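Local coordinates for regulatory protein MarR (PDB 3U2R) that probably binds DNA through a winged helix-turn-helix domain and regulates transcription, as other members of the MarR family do, at residues Phe42-Leu52 with Leu82-Val92; Leu55-Thr65 with Val103-Leu113. All coordinates share one frame; numbering follows the deposited sequence.

Interaction 1 (Phe42-Leu52 with Leu82-Val92)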
loop_
_atom_site.group_PDB
_atom_site.type_symbol
_atom_site.label_atom_id
_atom_site.label_comp_id
_atom_site.label_asym_id
_atom_site.label_seq_id
_atom_site.Cartn_x
_atom_site.Cartn_y
_atom_site.Cartn_z
ATOM N N PHE A 42 21.519 20.223 -1.677
ATOM C CA PHE A 42 21.537 21.659 -1.481
ATOM C C PHE A 42 22.524 22.066 -0.361
ATOM O O PHE A 42 22.574 23.243 0.029
ATOM C CB PHE A 42 20.140 22.147 -1.173
ATOM C CG PHE A 42 19.176 21.933 -2.323
ATOM C CD1 PHE A 42 18.560 20.704 -2.515
ATOM C CD2 PHE A 42 18.994 22.913 -3.294
ATOM C CE1 PHE A 42 17.680 20.511 -3.558
ATOM C CE2 PHE A 42 18.098 22.725 -4.335
ATOM C CZ PHE A 42 17.452 21.529 -4.469
ATOM N N GLU A 43 23.351 21.101 0.090
ATOM C CA GLU A 43 24.288 21.220 1.164
ATOM C C GLU A 43 23.581 21.682 2.452
ATOM O O GLU A 43 24.049 22.551 3.174
ATOM C CB GLU A 43 25.459 22.114 0.760
ATOM C CG GLU A 43 26.311 21.506 -0.354
ATOM C CD GLU A 43 27.784 21.322 -0.029
ATOM O OE1 GLU A 43 28.313 20.217 -0.295
ATOM O OE2 GLU A 43 28.409 22.276 0.488
ATOM N N LEU A 44 22.455 21.043 2.746
ATOM C CA LEU A 44 21.675 21.296 3.950
ATOM C C LEU A 44 21.376 20.032 4.669
ATOM O O LEU A 44 21.441 18.967 4.093
ATOM C CB LEU A 44 20.310 21.929 3.623
ATOM C CG LEU A 44 20.260 23.288 3.011
ATOM C CD1 LEU A 44 18.814 23.600 2.566
ATOM C CD2 LEU A 44 20.768 24.337 3.975
ATOM N N SER A 45 20.962 20.179 5.914
ATOM C CA SER A 45 20.387 19.163 6.778
ATOM C C SER A 45 18.948 19.535 6.943
ATOM O O SER A 45 18.551 20.687 6.687
ATOM C CB SER A 45 21.078 19.144 8.135
ATOM O OG SER A 45 21.124 20.467 8.668
ATOM N N ALA A 46 18.164 18.574 7.413
ATOM C CA ALA A 46 16.760 18.792 7.663
ATOM C C ALA A 46 16.587 19.844 8.768
ATOM O O ALA A 46 15.655 20.630 8.686
ATOM C CB ALA A 46 16.076 17.481 8.055
ATOM N N GLN A 47 17.509 19.891 9.762
ATOM C CA GLN A 47 17.418 20.859 10.859
ATOM C C GLN A 47 17.662 22.269 10.315
ATOM O O GLN A 47 17.034 23.208 10.793
ATOM C CB GLN A 47 18.376 20.529 12.023
ATOM C CG GLN A 47 17.940 21.174 13.317
ATOM C CD GLN A 47 18.750 20.723 14.529
ATOM O OE1 GLN A 47 19.987 20.600 14.487
ATOM N NE2 GLN A 47 18.074 20.516 15.662
ATOM N N GLN A 48 18.524 22.397 9.285
ATOM C CA GLN A 48 18.748 23.695 8.614
ATOM C C GLN A 48 17.518 24.091 7.804
ATOM O O GLN A 48 17.097 25.224 7.884
ATOM C CB GLN A 48 19.976 23.680 7.739
ATOM C CG GLN A 48 21.267 23.767 8.535
ATOM C CD GLN A 48 22.466 23.619 7.638
ATOM O OE1 GLN A 48 22.537 22.731 6.821
ATOM N NE2 GLN A 48 23.481 24.406 7.822
ATOM N N TYR A 49 16.875 23.136 7.119
ATOM C CA TYR A 49 15.633 23.411 6.387
ATOM C C TYR A 49 14.553 23.879 7.377
ATOM O O TYR A 49 13.826 24.840 7.096
ATOM C CB TYR A 49 15.203 22.134 5.630
ATOM C CG TYR A 49 13.852 22.244 4.935
ATOM C CD1 TYR A 49 13.730 22.879 3.714
ATOM C CD2 TYR A 49 12.713 21.703 5.501
ATOM C CE1 TYR A 49 12.489 23.051 3.105
ATOM C CE2 TYR A 49 11.474 21.806 4.869
ATOM C CZ TYR A 49 11.375 22.454 3.645
ATOM O OH TYR A 49 10.184 22.622 2.981
ATOM N N ASN A 50 14.454 23.171 8.543
ATOM C CA ASN A 50 13.483 23.454 9.603
ATOM C C ASN A 50 13.726 24.854 10.199
ATOM O O ASN A 50 12.790 25.602 10.362
ATOM C CB ASN A 50 13.534 22.400 10.678
ATOM C CG ASN A 50 12.940 21.087 10.260
ATOM O OD1 ASN A 50 12.249 20.968 9.259
ATOM N ND2 ASN A 50 13.054 20.123 11.112
ATOM N N THR A 51 14.967 25.263 10.338
ATOM C CA THR A 51 15.310 26.645 10.755
ATOM C C THR A 51 14.880 27.651 9.684
ATOM O O THR A 51 14.190 28.632 9.970
ATOM C CB THR A 51 16.807 26.730 11.027
ATOM O OG1 THR A 51 17.160 25.763 12.025
ATOM C CG2 THR A 51 17.229 28.086 11.471
ATOM N N LEU A 52 15.237 27.403 8.429
ATOM C CA LEU A 52 14.832 28.334 7.402
ATOM C C LEU A 52 13.310 28.454 7.324
ATOM O O LEU A 52 12.832 29.559 7.220
ATOM C CB LEU A 52 15.405 27.921 6.039
ATOM C CG LEU A 52 16.957 27.956 5.886
ATOM C CD1 LEU A 52 17.414 27.298 4.574
ATOM C CD2 LEU A 52 17.513 29.403 5.875
ATOM N N LEU A 82 25.172 25.444 13.108
ATOM C CA LEU A 82 24.131 25.245 12.100
ATOM C C LEU A 82 23.783 26.608 11.431
ATOM O O LEU A 82 23.828 26.714 10.217
ATOM C CB LEU A 82 22.943 24.637 12.844
ATOM C CG LEU A 82 21.637 24.408 12.178
ATOM C CD1 LEU A 82 20.850 23.348 12.947
ATOM C CD2 LEU A 82 20.779 25.666 12.140
ATOM N N ILE A 83 23.513 27.639 12.238
ATOM C CA ILE A 83 23.142 28.959 11.755
ATOM C C ILE A 83 24.367 29.636 11.124
ATOM O O ILE A 83 24.181 30.350 10.149
ATOM C CB ILE A 83 22.486 29.817 12.900
ATOM C CG1 ILE A 83 21.052 29.328 13.153
ATOM C CG2 ILE A 83 22.419 31.352 12.576
ATOM C CD1 ILE A 83 20.458 29.851 14.404
ATOM N N ASP A 84 25.595 29.431 11.678
ATOM C CA ASP A 84 26.852 29.955 11.131
ATOM C C ASP A 84 26.967 29.571 9.664
ATOM O O ASP A 84 27.346 30.397 8.856
ATOM C CB ASP A 84 28.109 29.370 11.866
ATOM C CG ASP A 84 28.472 29.843 13.264
ATOM O OD1 ASP A 84 27.822 30.805 13.763
ATOM O OD2 ASP A 84 29.453 29.274 13.857
ATOM N N ARG A 85 26.695 28.292 9.337
ATOM C CA ARG A 85 26.743 27.807 7.955
ATOM C C ARG A 85 25.733 28.548 7.108
ATOM O O ARG A 85 26.070 28.993 6.009
ATOM C CB ARG A 85 26.470 26.290 7.881
ATOM C CG ARG A 85 27.645 25.451 8.389
ATOM C CD ARG A 85 27.362 23.962 8.264
ATOM N NE ARG A 85 26.648 23.430 9.427
ATOM C CZ ARG A 85 26.062 22.235 9.483
ATOM N NH1 ARG A 85 26.084 21.419 8.428
ATOM N NH2 ARG A 85 25.433 21.850 10.589
ATOM N N LEU A 86 24.500 28.710 7.627
ATOM C CA LEU A 86 23.455 29.469 6.913
ATOM C C LEU A 86 23.843 30.946 6.728
ATOM O O LEU A 86 23.587 31.500 5.667
ATOM C CB LEU A 86 22.097 29.393 7.620
ATOM C CG LEU A 86 21.511 28.005 7.769
ATOM C CD1 LEU A 86 20.180 28.110 8.467
ATOM C CD2 LEU A 86 21.431 27.313 6.380
ATOM N N ASP A 87 24.439 31.562 7.723
ATOM C CA ASP A 87 24.990 32.968 7.633
ATOM C C ASP A 87 26.109 33.048 6.620
ATOM O O ASP A 87 26.113 33.969 5.796
ATOM C CB ASP A 87 25.540 33.414 8.977
ATOM C CG ASP A 87 25.577 34.927 9.167
ATOM O OD1 ASP A 87 25.881 35.633 8.213
ATOM O OD2 ASP A 87 25.317 35.392 10.287
ATOM N N ASP A 88 27.025 32.054 6.589
ATOM C CA ASP A 88 28.124 32.140 5.625
ATOM C C ASP A 88 27.617 32.053 4.214
ATOM O O ASP A 88 28.199 32.649 3.334
ATOM C CB ASP A 88 29.170 31.040 5.872
ATOM C CG ASP A 88 29.903 31.199 7.187
ATOM O OD1 ASP A 88 30.022 32.365 7.676
ATOM O OD2 ASP A 88 30.347 30.172 7.741
ATOM N N ARG A 89 26.529 31.289 4.000
ATOM C CA ARG A 89 25.910 31.153 2.694
ATOM C C ARG A 89 25.011 32.375 2.318
ATOM O O ARG A 89 24.421 32.372 1.235
ATOM C CB ARG A 89 25.045 29.892 2.645
ATOM C CG ARG A 89 25.742 28.568 3.019
ATOM C CD ARG A 89 26.024 27.649 1.857
ATOM N NE ARG A 89 24.851 27.278 1.048
ATOM C CZ ARG A 89 24.096 26.188 1.184
ATOM N NH1 ARG A 89 24.325 25.321 2.173
ATOM N NH2 ARG A 89 23.101 25.956 0.336
ATOM N N GLY A 90 24.897 33.388 3.178
ATOM C CA GLY A 90 24.056 34.558 2.900
ATOM C C GLY A 90 22.576 34.195 2.970
ATOM O O GLY A 90 21.744 34.858 2.385
ATOM N N LEU A 91 22.214 33.086 3.627
ATOM C CA LEU A 91 20.808 32.649 3.644
ATOM C C LEU A 91 20.019 33.253 4.814
ATOM O O LEU A 91 18.780 33.249 4.778
ATOM C CB LEU A 91 20.726 31.113 3.697
ATOM C CG LEU A 91 21.314 30.392 2.503
ATOM C CD1 LEU A 91 21.302 28.929 2.776
ATOM C CD2 LEU A 91 20.545 30.680 1.189
ATOM N N VAL A 92 20.726 33.688 5.863
ATOM C CA VAL A 92 20.154 34.325 7.047
ATOM C C VAL A 92 20.994 35.533 7.425
ATOM O O VAL A 92 22.124 35.618 6.994
ATOM C CB VAL A 92 20.022 33.389 8.224
ATOM C CG1 VAL A 92 19.179 32.186 7.870
ATOM C CG2 VAL A 92 21.396 32.992 8.774
#

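Interaction 2 (Leu55-Thr65 with Val103-Leu113)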
loop_
_atom_site.group_PDB
_atom_site.type_symbol
_atom_site.label_atom_id
_atom_site.label_comp_id
_atom_site.label_asym_id
_atom_site.label_seq_id
_atom_site.Cartn_x
_atom_site.Cartn_y
_atom_site.Cartn_z
ATOM N N LEU A 55 12.076 30.544 10.122
ATOM C CA LEU A 55 12.332 31.963 9.932
ATOM C C LEU A 55 11.425 32.577 8.866
ATOM O O LEU A 55 11.144 33.772 8.941
ATOM C CB LEU A 55 13.821 32.263 9.653
ATOM C CG LEU A 55 14.753 31.864 10.790
ATOM C CD1 LEU A 55 16.186 32.153 10.439
ATOM C CD2 LEU A 55 14.374 32.534 12.072
ATOM N N ARG A 56 10.959 31.797 7.911
ATOM C CA ARG A 56 10.000 32.279 6.902
ATOM C C ARG A 56 8.675 32.656 7.542
ATOM O O ARG A 56 8.088 33.648 7.130
ATOM C CB ARG A 56 9.754 31.237 5.782
ATOM C CG ARG A 56 8.752 31.762 4.697
ATOM C CD ARG A 56 8.789 31.047 3.350
ATOM N NE ARG A 56 8.627 29.583 3.409
ATOM C CZ ARG A 56 8.697 28.765 2.341
ATOM N NH1 ARG A 56 8.578 27.449 2.492
ATOM N NH2 ARG A 56 8.905 29.259 1.118
ATOM N N SER A 57 8.229 31.908 8.586
ATOM C CA SER A 57 6.944 32.166 9.251
ATOM C C SER A 57 6.888 33.506 9.962
ATOM O O SER A 57 5.790 33.969 10.240
ATOM C CB SER A 57 6.600 31.053 10.243
ATOM O OG SER A 57 7.448 31.049 11.385
ATOM N N VAL A 58 8.035 34.123 10.272
ATOM C CA VAL A 58 8.094 35.444 10.919
ATOM C C VAL A 58 8.728 36.514 9.975
ATOM O O VAL A 58 8.659 37.693 10.305
ATOM C CB VAL A 58 8.830 35.358 12.287
ATOM C CG1 VAL A 58 8.104 34.381 13.218
ATOM C CG2 VAL A 58 10.300 34.934 12.131
ATOM N N HIS A 59 9.358 36.123 8.829
ATOM C CA HIS A 59 9.973 37.064 7.861
ATOM C C HIS A 59 9.002 38.217 7.595
ATOM O O HIS A 59 7.796 37.969 7.482
ATOM C CB HIS A 59 10.301 36.354 6.522
ATOM C CG HIS A 59 11.022 37.241 5.572
ATOM N ND1 HIS A 59 10.344 37.946 4.599
ATOM C CD2 HIS A 59 12.342 37.591 5.537
ATOM C CE1 HIS A 59 11.250 38.740 4.032
ATOM N NE2 HIS A 59 12.467 38.545 4.548
ATOM N N PRO A 60 9.435 39.472 7.558
ATOM C CA PRO A 60 10.811 39.993 7.625
ATOM C C PRO A 60 11.393 40.113 9.037
ATOM O O PRO A 60 12.549 40.544 9.173
ATOM C CB PRO A 60 10.661 41.367 6.975
ATOM C CG PRO A 60 9.296 41.804 7.470
ATOM C CD PRO A 60 8.463 40.562 7.340
ATOM N N GLU A 61 10.631 39.724 10.091
ATOM C CA GLU A 61 11.189 39.809 11.432
ATOM C C GLU A 61 12.130 38.651 11.685
ATOM O O GLU A 61 12.018 37.615 11.045
ATOM C CB GLU A 61 10.098 39.803 12.482
ATOM C CG GLU A 61 9.211 41.031 12.461
ATOM C CD GLU A 61 7.922 40.798 13.228
ATOM O OE1 GLU A 61 7.609 41.640 14.098
ATOM O OE2 GLU A 61 7.255 39.758 13.000
ATOM N N GLY A 62 13.048 38.847 12.608
ATOM C CA GLY A 62 13.999 37.831 13.028
ATOM C C GLY A 62 13.481 37.125 14.257
ATOM O O GLY A 62 12.450 37.504 14.808
HETATM N N MSE A 63 14.184 36.086 14.674
HETATM C CA MSE A 63 13.884 35.322 15.875
HETATM C C MSE A 63 15.190 35.127 16.656
HETATM O O MSE A 63 16.243 34.852 16.056
HETATM C CB MSE A 63 13.261 33.984 15.470
HETATM C CG MSE A 63 12.783 33.187 16.639
HETATM SE SE MSE A 63 11.808 31.554 16.118
HETATM C CE MSE A 63 10.107 32.323 15.244
ATOM N N ALA A 64 15.113 35.259 17.993
ATOM C CA ALA A 64 16.232 35.022 18.908
ATOM C C ALA A 64 16.704 33.625 18.769
ATOM O O ALA A 64 15.865 32.712 18.692
ATOM C CB ALA A 64 15.809 35.254 20.352
ATOM N N THR A 65 18.033 33.437 18.771
ATOM C CA THR A 65 18.667 32.114 18.654
ATOM C C THR A 65 18.067 31.117 19.695
ATOM O O THR A 65 17.758 29.986 19.343
ATOM C CB THR A 65 20.195 32.289 18.815
ATOM O OG1 THR A 65 20.659 33.185 17.794
ATOM C CG2 THR A 65 20.964 30.969 18.748
ATOM N N VAL A 103 22.195 38.354 22.995
ATOM C CA VAL A 103 21.100 37.891 22.163
ATOM C C VAL A 103 21.369 38.236 20.670
ATOM O O VAL A 103 21.608 39.385 20.306
ATOM C CB VAL A 103 19.762 38.498 22.682
ATOM C CG1 VAL A 103 18.584 38.100 21.799
ATOM C CG2 VAL A 103 19.509 38.074 24.127
ATOM N N VAL A 104 21.282 37.216 19.832
ATOM C CA VAL A 104 21.464 37.308 18.401
ATOM C C VAL A 104 20.131 36.919 17.745
ATOM O O VAL A 104 19.681 35.792 17.918
ATOM C CB VAL A 104 22.658 36.435 17.914
ATOM C CG1 VAL A 104 22.766 36.462 16.370
ATOM C CG2 VAL A 104 23.953 36.896 18.562
ATOM N N GLU A 105 19.474 37.874 17.081
ATOM C CA GLU A 105 18.253 37.626 16.329
ATOM C C GLU A 105 18.670 37.254 14.920
ATOM O O GLU A 105 19.641 37.801 14.406
ATOM C CB GLU A 105 17.313 38.839 16.319
ATOM C CG GLU A 105 16.723 39.106 17.688
ATOM C CD GLU A 105 15.560 40.074 17.648
ATOM O OE1 GLU A 105 15.755 41.201 17.139
ATOM O OE2 GLU A 105 14.448 39.697 18.093
ATOM N N VAL A 106 18.002 36.270 14.339
ATOM C CA VAL A 106 18.311 35.760 13.003
ATOM C C VAL A 106 17.050 35.888 12.171
ATOM O O VAL A 106 16.016 35.421 12.629
ATOM C CB VAL A 106 18.745 34.263 13.133
ATOM C CG1 VAL A 106 19.246 33.709 11.797
ATOM C CG2 VAL A 106 19.804 34.099 14.218
ATOM N N ALA A 107 17.151 36.442 10.953
ATOM C CA ALA A 107 16.054 36.559 10.014
ATOM C C ALA A 107 16.469 35.939 8.665
ATOM O O ALA A 107 17.663 35.884 8.292
ATOM C CB ALA A 107 15.698 38.051 9.841
ATOM N N LEU A 108 15.481 35.545 7.895
ATOM C CA LEU A 108 15.754 35.068 6.535
ATOM C C LEU A 108 16.146 36.243 5.656
ATOM O O LEU A 108 15.721 37.350 5.936
ATOM C CB LEU A 108 14.499 34.451 5.886
ATOM C CG LEU A 108 14.214 33.003 5.887
ATOM C CD1 LEU A 108 13.168 32.713 4.841
ATOM C CD2 LEU A 108 15.445 32.144 5.660
ATOM N N THR A 109 16.951 36.002 4.628
ATOM C CA THR A 109 17.325 36.981 3.567
ATOM C C THR A 109 16.530 36.658 2.334
ATOM O O THR A 109 15.876 35.611 2.288
ATOM C CB THR A 109 18.798 36.870 3.237
ATOM O OG1 THR A 109 19.036 35.538 2.790
ATOM C CG2 THR A 109 19.671 37.185 4.411
ATOM N N ASP A 110 16.665 37.457 1.284
ATOM C CA ASP A 110 16.012 37.124 0.013
ATOM C C ASP A 110 16.506 35.802 -0.544
ATOM O O ASP A 110 15.727 35.056 -1.133
ATOM C CB ASP A 110 16.255 38.197 -1.038
ATOM C CG ASP A 110 15.475 39.489 -0.809
ATOM O OD1 ASP A 110 14.704 39.559 0.171
ATOM O OD2 ASP A 110 15.550 40.376 -1.664
ATOM N N ALA A 111 17.804 35.520 -0.381
ATOM C CA ALA A 111 18.358 34.283 -0.909
ATOM C C ALA A 111 17.930 33.079 -0.107
ATOM O O ALA A 111 17.805 32.018 -0.702
ATOM C CB ALA A 111 19.869 34.367 -0.965
ATOM N N GLY A 112 17.597 33.232 1.183
ATOM C CA GLY A 112 17.023 32.126 1.957
ATOM C C GLY A 112 15.585 31.864 1.550
ATOM O O GLY A 112 15.130 30.713 1.546
ATOM N N LEU A 113 14.834 32.944 1.206
ATOM C CA LEU A 113 13.468 32.796 0.697
ATOM C C LEU A 113 13.518 32.062 -0.667
ATOM O O LEU A 113 12.741 31.130 -0.919
ATOM C CB LEU A 113 12.753 34.152 0.526
ATOM C CG LEU A 113 12.328 34.837 1.826
ATOM C CD1 LEU A 113 11.925 36.271 1.565
ATOM C CD2 LEU A 113 11.115 34.109 2.464
HETATM O O HOH W 1 12.930 35.897 9.058
#

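Interaction 1 (Phe42-Leu52 with Leu82-Val92)
R89 reaches back from the end of helix 78-88 to two successive carbonyls of the loop before helix 46-58. Its NH2 donates to F42 O at 2.8 Å, and its NH1 donates to E43 O at 3.0 Å, this acceptor lying in the guanidinium plane. The two bonds, bent at the hydrogens (140° and 134°), fix the rotation of the guanidinium; bends at chi2 and chi3 turn it to the loop.

Beside this clamp the helices meet through Q48, whose CG passes L82 CG at 3.7 Å. Its NE2 gives a weak but fairly straight bond to L82 O (3.3 Å) and sits over one face of the R85 guanidinium. L82 CD2 lies by the T51 hydroxyl, the two side chains running past each other in opposite directions. Apolar contacts complete the interface: L44 CD2 meets L86 CD2, and L52 CD2 touches both L86 CD1 (3.9 Å) and V92 CG1 (3.8 Å).

Behind these contacts, S45 and Q48 form a capping box: S45 OG accepts from Q48 N, while S45 N donates to Q48 OE1, in the carbonyl plane on a lone pair, holding the amide with NE2 turned to L82. E43, at positive phi, closes the preceding helix in a Schellman motif, and G90 does the same after helix 78-88. The segment axes cross at -69°, with helix 78-88 in the position of the recognition helix of the MarR-type winged helix-turn-helix.

Interaction 2 (Leu55-Thr65 with Val103-Leu113)
A short antiparallel β pairing, continued by packing of the last turn of helix 46-58 and H59 on the end of strand 103-108 and the start of helix 110-148, joins 55-65 to 103-113 on one border of the three-stranded sheet. M63 and V106 form a hydrogen-bonded pair, each N meeting the other's O at 2.8 Å, and A64 with E105 is the next, non-hydrogen-bonded pair. The pairing ends as T65 starts helix 65-71: T65 N and OG1 both donate to V104 O, the hydroxyl at 2.8 Å.

Toward helix 46-58, L55 CD1 packs on V106 CG1 at 3.7 Å, and the L108 side chain lies against L55 CB and R56. One water bridges the turn, donating to L55 O and E61 O and accepting from L108 N, so the strand amide nearest the helix is satisfied. G62 passes close to the strand, its CA 3.2 Å from V106 O.

H59, with CG anti to its N (chi1 -175°), places its imidazole between P60 CB over one face and L113 CD1 over the other. The latter is a CH-pi contact, 3.8 Å from the ring centroid and 19° off the normal, while L108 O lies at the ring edge. An alanine here would take away that flat surface and is likely to leave L113 CD1 without its aromatic partner and open a gap beside L108. T109 then N-caps helix 110-148, its OG1 accepting from G112 N. The short strand ahead of a helix, paired with a hairpin strand, is characteristic of the winged helix-turn-helix of MarR proteins.

In the fold
Along the chain the segments alternate, 42-52, 55-65, 82-92, 103-113, so the loops closed by interactions 1 and 2 cross instead of nesting. Helix 46-58 serves both: its first half faces helix 78-88 and its last turn faces strand 103-108. Interaction 1 closes the loop containing helix 65-71; interaction 2 closes a second one that also holds helix 78-88 and strand 92-97. The two centres lie about 11 Å apart and touch directly, L52 CD2 reaching L108 CD2 at 3.4 Å and T109 OG1 lying 2.8 Å from G90 O. Together they tie helix 46-58 to helix 78-88, to the sheet and to the start of the long helix 110-148.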